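Putative polyketide synthase (Brevibacillus brevis, PDB 6HP2) probably takes part in making the antibiotic polyketide bacillaene, this piece being its O-methyltransferase domain, here with S-adenosyl-L-homocysteine bound. Local coordinates at residues A[171-176]-A[198-203]; A[100-105]-A[165-170]; A[157-162]-A[183-188]. One frame throughout, in Å; residues are numbered along the deposited sequence.

Contact 1. Residues A[171-176]-A[198-203]. With SAH (S-adenosyl-L-homocysteine), chain B.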
loop_
_atom_site.group_PDB
_atom_site.type_symbol
_atom_site.label_atom_id
_atom_site.label_comp_id
_atom_site.label_asym_id
_atom_site.label_seq_id
_atom_site.Cartn_x
_atom_site.Cartn_y
_atom_site.Cartn_z
ATOM N N GLU A 171 -1.162 1.778 0.953
ATOM C CA GLU A 171 -1.347 3.217 1.196
ATOM C C GLU A 171 -2.810 3.568 1.454
ATOM O O GLU A 171 -3.311 4.560 0.929
ATOM C CB GLU A 171 -0.790 4.080 0.053
ATOM C CG GLU A 171 0.720 4.043 -0.093
ATOM C CD GLU A 171 1.238 5.170 -0.966
ATOM O OE1 GLU A 171 0.475 6.127 -1.212
ATOM O OE2 GLU A 171 2.404 5.103 -1.404
ATOM N N VAL A 172 -3.501 2.754 2.245
ATOM C CA VAL A 172 -4.911 3.003 2.495
ATOM C C VAL A 172 -5.379 3.297 3.918
ATOM O O VAL A 172 -6.313 4.077 4.090
ATOM C CB VAL A 172 -5.745 1.793 2.024
ATOM C CG1 VAL A 172 -7.192 1.934 2.470
ATOM C CG2 VAL A 172 -5.653 1.629 0.516
ATOM N N SER A 173 -4.751 2.728 4.944
ATOM C CA SER A 173 -5.322 2.930 6.273
ATOM C C SER A 173 -5.056 4.316 6.847
ATOM O O SER A 173 -5.844 4.754 7.711
ATOM C CB SER A 173 -4.849 1.853 7.276
ATOM O OG SER A 173 -3.667 2.212 7.819
ATOM N N PHE A 174 -4.013 5.022 6.392
ATOM C CA PHE A 174 -3.784 6.365 6.913
ATOM C C PHE A 174 -4.828 7.352 6.418
ATOM O O PHE A 174 -4.916 8.460 6.965
ATOM C CB PHE A 174 -2.360 6.896 6.618
ATOM C CG PHE A 174 -2.025 7.100 5.190
ATOM C CD1 PHE A 174 -2.342 8.271 4.567
ATOM C CD2 PHE A 174 -1.346 6.139 4.474
ATOM C CE1 PHE A 174 -2.011 8.499 3.233
ATOM C CE2 PHE A 174 -0.997 6.381 3.140
ATOM C CZ PHE A 174 -1.356 7.549 2.532
ATOM N N HIS A 175 -5.636 6.970 5.423
ATOM C CA HIS A 175 -6.781 7.801 5.007
ATOM C C HIS A 175 -8.022 7.539 5.885
ATOM O O HIS A 175 -9.072 8.150 5.685
ATOM C CB HIS A 175 -7.185 7.524 3.542
ATOM C CG HIS A 175 -6.111 7.786 2.545
ATOM N ND1 HIS A 175 -5.769 9.051 2.136
ATOM C CD2 HIS A 175 -5.298 6.942 1.871
ATOM C CE1 HIS A 175 -4.771 8.980 1.269
ATOM N NE2 HIS A 175 -4.482 7.704 1.074
ATOM N N ILE A 176 -7.943 6.600 6.804
ATOM C CA ILE A 176 -9.107 6.084 7.510
ATOM C C ILE A 176 -8.999 6.461 8.976
ATOM O O ILE A 176 -8.104 5.988 9.702
ATOM C CB ILE A 176 -9.239 4.557 7.327
ATOM C CG1 ILE A 176 -9.502 4.258 5.842
ATOM C CG2 ILE A 176 -10.335 4.008 8.216
ATOM C CD1 ILE A 176 -9.612 2.728 5.532
ATOM N N LEU A 198 0.127 -4.802 4.024
ATOM C CA LEU A 198 -0.051 -3.371 4.017
ATOM C C LEU A 198 1.193 -2.643 3.556
ATOM O O LEU A 198 2.323 -3.082 3.780
ATOM C CB LEU A 198 -0.375 -2.870 5.405
ATOM C CG LEU A 198 -1.471 -3.516 6.156
ATOM C CD1 LEU A 198 -1.479 -2.873 7.585
ATOM C CD2 LEU A 198 -2.787 -3.320 5.526
ATOM N N ILE A 199 0.955 -1.492 2.928
ATOM C CA ILE A 199 1.951 -0.459 2.739
ATOM C C ILE A 199 1.360 0.745 3.437
ATOM O O ILE A 199 0.306 1.235 3.024
ATOM C CB ILE A 199 2.268 -0.159 1.268
ATOM C CG1 ILE A 199 2.841 -1.403 0.563
ATOM C CG2 ILE A 199 3.259 1.009 1.160
ATOM C CD1 ILE A 199 3.397 -1.154 -0.785
ATOM N N ASP A 200 2.068 1.270 4.453
ATOM C CA ASP A 200 1.452 2.258 5.328
ATOM C C ASP A 200 2.524 3.025 6.087
ATOM O O ASP A 200 3.726 2.698 6.059
ATOM C CB ASP A 200 0.471 1.599 6.286
ATOM C CG ASP A 200 -0.835 2.338 6.391
ATOM O OD1 ASP A 200 -0.811 3.570 6.446
ATOM O OD2 ASP A 200 -1.895 1.649 6.471
ATOM N N TYR A 201 2.068 4.079 6.737
ATOM C CA TYR A 201 2.941 4.928 7.547
ATOM C C TYR A 201 2.943 4.618 9.042
ATOM O O TYR A 201 1.924 4.253 9.646
ATOM C CB TYR A 201 2.552 6.384 7.346
ATOM C CG TYR A 201 2.949 6.968 6.046
ATOM C CD1 TYR A 201 4.293 7.220 5.765
ATOM C CD2 TYR A 201 1.990 7.340 5.069
ATOM C CE1 TYR A 201 4.658 7.808 4.587
ATOM C CE2 TYR A 201 2.397 7.948 3.885
ATOM C CZ TYR A 201 3.716 8.141 3.635
ATOM O OH TYR A 201 4.159 8.743 2.441
ATOM N N ILE A 202 4.113 4.774 9.632
ATOM C CA ILE A 202 4.295 4.748 11.083
ATOM C C ILE A 202 4.803 6.129 11.527
ATOM O O ILE A 202 5.762 6.668 10.942
ATOM C CB ILE A 202 5.298 3.667 11.497
ATOM C CG1 ILE A 202 4.836 2.292 11.027
ATOM C CG2 ILE A 202 5.577 3.703 13.007
ATOM C CD1 ILE A 202 5.941 1.224 11.231
ATOM N N ALA A 203 4.218 6.672 12.591
ATOM C CA ALA A 203 4.670 7.954 13.106
ATOM C C ALA A 203 5.744 7.669 14.158
ATOM O O ALA A 203 5.534 6.848 15.056
ATOM C CB ALA A 203 3.503 8.745 13.685
HETATM N N SAH B . -4.201 0.698 -3.290
HETATM C CA SAH B . -4.357 1.506 -4.495
HETATM C CB SAH B . -4.913 2.891 -4.188
HETATM C CG SAH B . -4.241 3.636 -3.048
HETATM S SD SAH B . -4.859 5.340 -2.931
HETATM C C SAH B . -3.012 1.588 -5.172
HETATM O O SAH B . -2.885 2.197 -6.235
HETATM O OXT SAH B . -2.048 1.027 -4.661
HETATM C "C5'" SAH B . -5.922 5.112 -1.486
HETATM C "C4'" SAH B . -7.152 4.262 -1.798
HETATM O "O4'" SAH B . -7.855 4.009 -0.562
HETATM C "C3'" SAH B . -8.187 5.045 -2.672
HETATM O "O3'" SAH B . -8.656 4.084 -3.630
HETATM C "C2'" SAH B . -9.311 5.464 -1.725
HETATM O "O2'" SAH B . -10.576 5.562 -2.309
HETATM C "C1'" SAH B . -9.237 4.312 -0.698
HETATM N N9 SAH B . -9.834 4.576 0.609
HETATM C C8 SAH B . -9.534 5.573 1.493
HETATM N N7 SAH B . -10.374 5.440 2.523
HETATM C C5 SAH B . -11.150 4.347 2.329
HETATM C C6 SAH B . -12.172 3.747 3.054
HETATM N N6 SAH B . -12.582 4.159 4.253
HETATM N N1 SAH B . -12.752 2.613 2.564
HETATM C C2 SAH B . -12.411 2.119 1.319
HETATM N N3 SAH B . -11.423 2.740 0.598
HETATM C C4 SAH B . -10.845 3.849 1.077
HETATM O O HOH W 1 -3.011 0.467 4.293
#

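Contact 2. Residues A[100-105]-A[165-170]. With SAH (S-adenosyl-L-homocysteine), chain B.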
loop_
_atom_site.group_PDB
_atom_site.type_symbol
_atom_site.label_atom_id
_atom_site.label_comp_id
_atom_site.label_asym_id
_atom_site.label_seq_id
_atom_site.Cartn_x
_atom_site.Cartn_y
_atom_site.Cartn_z
ATOM N N LEU A 100 -8.833 -9.884 -0.969
ATOM C CA LEU A 100 -9.500 -8.592 -0.812
ATOM C C LEU A 100 -8.479 -7.467 -0.833
ATOM O O LEU A 100 -7.432 -7.528 -0.164
ATOM C CB LEU A 100 -10.331 -8.533 0.502
ATOM C CG LEU A 100 -10.818 -7.190 1.022
ATOM C CD1 LEU A 100 -11.979 -6.746 0.142
ATOM C CD2 LEU A 100 -11.237 -7.272 2.481
ATOM N N ASP A 101 -8.822 -6.395 -1.550
ATOM C CA ASP A 101 -8.077 -5.119 -1.577
ATOM C C ASP A 101 -9.000 -4.102 -0.949
ATOM O O ASP A 101 -10.001 -3.742 -1.589
ATOM C CB ASP A 101 -7.727 -4.742 -3.026
ATOM C CG ASP A 101 -6.971 -3.449 -3.144
ATOM O OD1 ASP A 101 -7.120 -2.583 -2.258
ATOM O OD2 ASP A 101 -6.175 -3.289 -4.116
ATOM N N PHE A 102 -8.692 -3.640 0.305
ATOM C CA PHE A 102 -9.692 -2.839 1.017
ATOM C C PHE A 102 -9.599 -1.332 0.728
ATOM O O PHE A 102 -10.312 -0.559 1.363
ATOM C CB PHE A 102 -9.680 -3.095 2.506
ATOM C CG PHE A 102 -8.413 -2.775 3.214
ATOM C CD1 PHE A 102 -8.188 -1.491 3.687
ATOM C CD2 PHE A 102 -7.542 -3.801 3.579
ATOM C CE1 PHE A 102 -7.056 -1.170 4.451
ATOM C CE2 PHE A 102 -6.413 -3.525 4.365
ATOM C CZ PHE A 102 -6.149 -2.172 4.800
ATOM N N GLY A 103 -8.747 -0.923 -0.203
ATOM C CA GLY A 103 -8.712 0.456 -0.750
ATOM C C GLY A 103 -8.096 0.364 -2.132
ATOM O O GLY A 103 -6.897 0.644 -2.328
ATOM N N CYS A 104 -8.901 -0.034 -3.133
ATOM C CA CYS A 104 -8.287 -0.614 -4.319
ATOM C C CYS A 104 -7.971 0.390 -5.457
ATOM O O CYS A 104 -7.545 -0.058 -6.534
ATOM C CB CYS A 104 -9.190 -1.736 -4.855
ATOM S SG CYS A 104 -10.908 -1.141 -5.316
ATOM N N GLY A 105 -8.038 1.698 -5.224
ATOM C CA GLY A 105 -7.609 2.636 -6.243
ATOM C C GLY A 105 -8.410 2.422 -7.547
ATOM O O GLY A 105 -9.626 2.333 -7.551
ATOM N N ASP A 165 -8.111 -15.322 2.055
ATOM C CA ASP A 165 -6.788 -15.825 2.359
ATOM C C ASP A 165 -5.757 -14.712 2.377
ATOM O O ASP A 165 -4.714 -14.837 3.022
ATOM C CB ASP A 165 -6.423 -16.874 1.317
ATOM C CG ASP A 165 -7.481 -17.930 1.194
ATOM O OD1 ASP A 165 -7.798 -18.549 2.246
ATOM O OD2 ASP A 165 -8.062 -18.079 0.060
ATOM N N MET A 166 -6.002 -13.632 1.648
ATOM C CA MET A 166 -5.077 -12.514 1.623
ATOM C C MET A 166 -5.869 -11.228 1.599
ATOM O O MET A 166 -6.837 -11.117 0.828
ATOM C CB MET A 166 -4.189 -12.636 0.387
ATOM C CG MET A 166 -3.130 -11.545 0.280
ATOM S SD MET A 166 -2.228 -11.715 -1.299
ATOM C CE MET A 166 -1.428 -13.263 -1.037
ATOM N N ILE A 167 -5.475 -10.267 2.455
ATOM C CA ILE A 167 -6.121 -8.974 2.512
ATOM C C ILE A 167 -5.029 -7.917 2.313
ATOM O O ILE A 167 -3.981 -7.954 2.980
ATOM C CB ILE A 167 -6.869 -8.772 3.844
ATOM C CG1 ILE A 167 -7.971 -9.770 3.969
ATOM C CG2 ILE A 167 -7.395 -7.321 3.952
ATOM C CD1 ILE A 167 -8.877 -9.699 5.210
ATOM N N VAL A 168 -5.271 -6.985 1.388
ATOM C CA VAL A 168 -4.239 -6.107 0.882
ATOM C C VAL A 168 -4.695 -4.677 1.118
ATOM O O VAL A 168 -5.825 -4.313 0.738
ATOM C CB VAL A 168 -3.970 -6.381 -0.608
ATOM C CG1 VAL A 168 -2.966 -5.352 -1.140
ATOM C CG2 VAL A 168 -3.463 -7.748 -0.794
ATOM N N GLY A 169 -3.831 -3.875 1.765
ATOM C CA GLY A 169 -4.086 -2.432 1.865
ATOM C C GLY A 169 -2.859 -1.616 1.542
ATOM O O GLY A 169 -1.999 -1.388 2.420
ATOM N N ILE A 170 -2.724 -1.181 0.295
ATOM C CA ILE A 170 -1.546 -0.417 -0.095
ATOM C C ILE A 170 -1.837 1.085 0.023
ATOM O O ILE A 170 -2.678 1.598 -0.716
ATOM C CB ILE A 170 -1.139 -0.749 -1.541
ATOM C CG1 ILE A 170 -0.735 -2.223 -1.640
ATOM C CG2 ILE A 170 0.000 0.147 -1.995
ATOM C CD1 ILE A 170 -0.546 -2.714 -3.058
HETATM N N SAH B . -4.201 0.698 -3.290
HETATM C CA SAH B . -4.357 1.506 -4.495
HETATM C CB SAH B . -4.913 2.891 -4.188
HETATM C CG SAH B . -4.241 3.636 -3.048
HETATM S SD SAH B . -4.859 5.340 -2.931
HETATM C C SAH B . -3.012 1.588 -5.172
HETATM O O SAH B . -2.885 2.197 -6.235
HETATM O OXT SAH B . -2.048 1.027 -4.661
HETATM C "C5'" SAH B . -5.922 5.112 -1.486
HETATM C "C4'" SAH B . -7.152 4.262 -1.798
HETATM O "O4'" SAH B . -7.855 4.009 -0.562
HETATM C "C3'" SAH B . -8.187 5.045 -2.672
HETATM O "O3'" SAH B . -8.656 4.084 -3.630
HETATM C "C2'" SAH B . -9.311 5.464 -1.725
HETATM O "O2'" SAH B . -10.576 5.562 -2.309
HETATM C "C1'" SAH B . -9.237 4.312 -0.698
HETATM N N9 SAH B . -9.834 4.576 0.609
HETATM C C8 SAH B . -9.534 5.573 1.493
HETATM N N7 SAH B . -10.374 5.440 2.523
HETATM C C5 SAH B . -11.150 4.347 2.329
HETATM C C6 SAH B . -12.172 3.747 3.054
HETATM N N6 SAH B . -12.582 4.159 4.253
HETATM N N1 SAH B . -12.752 2.613 2.564
HETATM C C2 SAH B . -12.411 2.119 1.319
HETATM N N3 SAH B . -11.423 2.740 0.598
HETATM C C4 SAH B . -10.845 3.849 1.077
HETATM O O HOH W 2 -4.782 -1.660 -1.513
#

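Contact 3. Residues A[157-162]-A[183-188]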
loop_
_atom_site.group_PDB
_atom_site.type_symbol
_atom_site.label_atom_id
_atom_site.label_comp_id
_atom_site.label_asym_id
_atom_site.label_seq_id
_atom_site.Cartn_x
_atom_site.Cartn_y
_atom_site.Cartn_z
ATOM N N LYS A 157 -16.630 0.691 7.846
ATOM C CA LYS A 157 -18.028 0.665 8.267
ATOM C C LYS A 157 -18.823 -0.466 7.611
ATOM O O LYS A 157 -19.661 -1.095 8.261
ATOM C CB LYS A 157 -18.733 1.972 7.941
ATOM C CG LYS A 157 -18.140 3.188 8.640
ATOM C CD LYS A 157 -18.997 4.418 8.472
ATOM C CE LYS A 157 -18.325 5.645 9.092
ATOM N NZ LYS A 157 -17.865 5.435 10.502
ATOM N N ASP A 158 -18.597 -0.702 6.316
ATOM C CA ASP A 158 -19.291 -1.767 5.583
ATOM C C ASP A 158 -18.531 -3.086 5.712
ATOM O O ASP A 158 -17.367 -3.166 5.316
ATOM C CB ASP A 158 -19.422 -1.382 4.121
ATOM C CG ASP A 158 -20.233 -0.086 3.920
ATOM O OD1 ASP A 158 -21.374 -0.033 4.391
ATOM O OD2 ASP A 158 -19.705 0.870 3.341
ATOM N N ALA A 159 -19.203 -4.121 6.212
ATOM C CA ALA A 159 -18.545 -5.402 6.439
ATOM C C ALA A 159 -18.082 -5.977 5.111
ATOM O O ALA A 159 -18.792 -5.899 4.116
ATOM C CB ALA A 159 -19.502 -6.386 7.131
ATOM N N PHE A 160 -16.854 -6.466 5.065
ATOM C CA PHE A 160 -16.366 -7.134 3.861
ATOM C C PHE A 160 -17.228 -8.383 3.619
ATOM O O PHE A 160 -17.710 -8.999 4.576
ATOM C CB PHE A 160 -14.888 -7.543 3.987
ATOM C CG PHE A 160 -13.945 -6.445 4.277
ATOM C CD1 PHE A 160 -13.969 -5.277 3.568
ATOM C CD2 PHE A 160 -12.973 -6.586 5.265
ATOM C CE1 PHE A 160 -13.077 -4.316 3.837
ATOM C CE2 PHE A 160 -12.109 -5.596 5.531
ATOM C CZ PHE A 160 -12.132 -4.464 4.808
ATOM N N PRO A 161 -17.551 -8.707 2.367
ATOM C CA PRO A 161 -18.607 -9.694 2.137
ATOM C C PRO A 161 -18.175 -11.130 2.306
ATOM O O PRO A 161 -19.052 -11.978 2.455
ATOM C CB PRO A 161 -19.051 -9.411 0.698
ATOM C CG PRO A 161 -17.874 -8.812 0.062
ATOM C CD PRO A 161 -17.164 -8.028 1.131
ATOM N N ASP A 162 -16.882 -11.438 2.345
ATOM C CA ASP A 162 -16.452 -12.842 2.287
ATOM C C ASP A 162 -15.325 -13.083 3.288
ATOM O O ASP A 162 -14.980 -12.230 4.104
ATOM C CB ASP A 162 -16.027 -13.196 0.861
ATOM C CG ASP A 162 -16.357 -14.638 0.484
ATOM O OD1 ASP A 162 -16.410 -15.499 1.367
ATOM O OD2 ASP A 162 -16.541 -14.895 -0.714
ATOM N N PHE A 183 -9.847 -2.548 11.395
ATOM C CA PHE A 183 -9.129 -3.801 11.705
ATOM C C PHE A 183 -10.030 -4.843 12.320
ATOM O O PHE A 183 -9.739 -6.028 12.228
ATOM C CB PHE A 183 -7.870 -3.509 12.556
ATOM C CG PHE A 183 -6.713 -3.068 11.692
ATOM C CD1 PHE A 183 -5.851 -3.992 11.163
ATOM C CD2 PHE A 183 -6.498 -1.702 11.374
ATOM C CE1 PHE A 183 -4.824 -3.589 10.338
ATOM C CE2 PHE A 183 -5.456 -1.320 10.501
ATOM C CZ PHE A 183 -4.625 -2.251 10.020
ATOM N N GLN A 184 -11.164 -4.443 12.906
ATOM C CA GLN A 184 -12.198 -5.414 13.211
ATOM C C GLN A 184 -12.663 -6.088 11.934
ATOM O O GLN A 184 -12.776 -7.321 11.873
ATOM C CB GLN A 184 -13.367 -4.735 13.930
ATOM C CG GLN A 184 -14.547 -5.616 14.188
ATOM C CD GLN A 184 -14.262 -6.654 15.255
ATOM O OE1 GLN A 184 -13.262 -6.574 15.947
ATOM N NE2 GLN A 184 -15.122 -7.616 15.369
ATOM N N ASN A 185 -12.917 -5.280 10.902
ATOM C CA ASN A 185 -13.377 -5.762 9.609
ATOM C C ASN A 185 -12.352 -6.697 8.998
ATOM O O ASN A 185 -12.685 -7.798 8.555
ATOM C CB ASN A 185 -13.676 -4.558 8.687
ATOM C CG ASN A 185 -14.747 -4.852 7.625
ATOM O OD1 ASN A 185 -15.335 -5.943 7.563
ATOM N ND2 ASN A 185 -15.021 -3.862 6.798
ATOM N N ILE A 186 -11.096 -6.298 9.022
ATOM C CA ILE A 186 -10.029 -7.100 8.420
ATOM C C ILE A 186 -9.893 -8.437 9.140
ATOM O O ILE A 186 -9.919 -9.516 8.520
ATOM C CB ILE A 186 -8.709 -6.322 8.458
ATOM C CG1 ILE A 186 -8.761 -5.124 7.509
ATOM C CG2 ILE A 186 -7.464 -7.275 8.208
ATOM C CD1 ILE A 186 -7.561 -4.224 7.648
ATOM N N SER A 187 -9.815 -8.387 10.470
ATOM C CA SER A 187 -9.572 -9.609 11.235
ATOM C C SER A 187 -10.737 -10.581 11.126
ATOM O O SER A 187 -10.541 -11.805 11.078
ATOM C CB SER A 187 -9.313 -9.249 12.712
ATOM O OG SER A 187 -8.989 -10.411 13.440
ATOM N N SER A 188 -11.964 -10.056 11.171
ATOM C CA SER A 188 -13.152 -10.853 11.060
ATOM C C SER A 188 -13.281 -11.524 9.704
ATOM O O SER A 188 -13.971 -12.525 9.632
ATOM C CB SER A 188 -14.387 -9.987 11.308
ATOM O OG SER A 188 -14.522 -9.715 12.681
#

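Contact 1. Residues A[171-176]-A[198-203]
The ring of Phe174 lies between two others: Tyr201 turns its CD2 edge onto one face, and His175, the next residue along, brings CD2 over the rim of the opposite face. The Phe174–Tyr201 pair is edge-to-face, with planes at 66° and centroids 5.1 Å apart. In the plane of the Phe174 ring, at its edge, sits a carboxylate oxygen, Asp200 OD1, 3.3 Å from Phe174 CD2. Phe174 CG lies between its own backbone N and carbonyl carbon (chi1 65°), which turns the ring toward strand 194-203. Tyr201 OH goes on to a hydrogen bond with Gln275.

Where strand 164-170 of the Rossmann-like sheet gives way to a loop, Glu171 N donates to Ile199 O at 2.6 Å, continuing the link to the neighbouring strand. Beyond the backbone bond, Glu171 CG touches Ile199 CG2, while its OE2 is hydrogen-bonded to Tyr286 OH and Val47 N. Asp200 has its own set of donors. Its OD1 accepts from Tyr201 N through the anti lone pair at 2.9 Å. OD2, whose place is less certain, accepts a hydrogen bond from water 1, which in turn accepts from Ser173 N. The direct Ser173 N to Asp200 OD2 bond is weak, and the modelled approach of Ser173 OG to OD2 is too short to be trusted.

The far side of the same loop faces the ligand. Val172 CG2 lies 3.4 Å from the ribose O4' of SAH, and Ile176 CG1 comes 3.5 Å from the adenine N6. Glu171, Val172, His175 and Ile176 thus line the cofactor pocket while Phe174 and Ser173 face the strand. The Asp200 carboxylate is buried, and the N-H of Tyr201 at OD1 would tend to favour its charged form.

Contact 2. Residues A[100-105]-A[165-170]
Leu100, Val168 and Phe102 carry much of this pairing of two parallel strands, 98-101 and 164-170, in the Rossmann-like sheet of a class I methyltransferase. Leu100 is gripped through both its backbone polar atoms: its N donates to Met166 O, and its O accepts from Val168 N at 2.7 Å. On the same face of the sheet its side chain runs alongside that of Ile167, CD2 to CG2. Val168 O then takes Phe102 N at 3.0 Å as the strand runs out into the glycine-rich loop 101-105, the DxGxG signature of the family.

Phe102 CG lies between its backbone N and carbonyl carbon (chi1 61°), which swings the ring back over the neighbouring strand. Gly169 CA sits over its face in a CH-pi contact, 3.9 Å from the ring centroid, and with no side chain there the ring can come this close. Ile167 CG2 meets the ring edge, 3.5 Å from Phe102 CD2. Asp101 OD1 accepts from Gly103 N, an Asx turn that shapes the loop. At the strand ends the two segments share the ligand's amino group: SAH N donates to Gly103 O at 2.9 Å and to Ile170 O at 3.1 Å.

Contact 3. Residues A[157-162]-A[183-188]
Asn185 and Phe160 join two neighbouring parts of the Rossmann-like domain here: helix 179-188, which packs against the sheet, and the loop 157-162 that leads into strand 164-170. The Asn185 side chain points from the helix straight at the loop, with CG anti to the backbone N (chi1 -152°), and both ends of its amide are used.

Two hydrogen bonds cross the contact. Phe160 N donates to Asn185 OD1 at 3.0 Å, almost straight at 169°, and arrives in the amide plane on a lone pair. Asn185 ND2 donates a hydrogen bond to Asp158 O at 2.9 Å, a less regular bond whose donor stands above the plane of that carbonyl. ND2 also donates to Ser155 O, so the amide clasps the loop backbone from residue 155 to residue 160. With an acceptor at one end and donors at the other, the amide has its flip decided and its rotation held. Ser155 is itself a residue that binds SAH, and Asp158 OD2 accepts from the backbone N of Asp154, another.

Stacking is the second kind of interaction. The ring of Phe160 and the amide of Asn185 are nearly parallel, their planes 6° apart, and ND2 lies 3.4 Å above the ring plane, over its centre. Phe125, from strand 121-126, meets this ring in an edge-to-face pair.

Apolar packing completes the contact. Ile186 CA comes to the edge of the Phe160 ring, near its plane, and Ile186 CG1 rests 3.9 Å from Phe160 CE2.

How the contacts relate
Of the segments in contact, strand 98-101 and its glycine loop come first along the chain from the N terminus, and contact 2 closes the long loop back to them when strand 164-170 arrives. Segment 157-162 lies inside that span, yet its partner 183-188 comes after it, so contact 3 crosses contact 2. Contact 1 opens directly after contact 2 closes, in series with it, and runs to strand 194-203, crossing contact 3. Contacts 1 and 2 together join three adjacent strands, with Ile199 N probably hydrogen-bonded to Gly169 O, and both touch SAH. Phe102 packs against Val172, Leu198, Phe160 and Ile186, bringing helix 179-188 and all three contacts together beside the sheet.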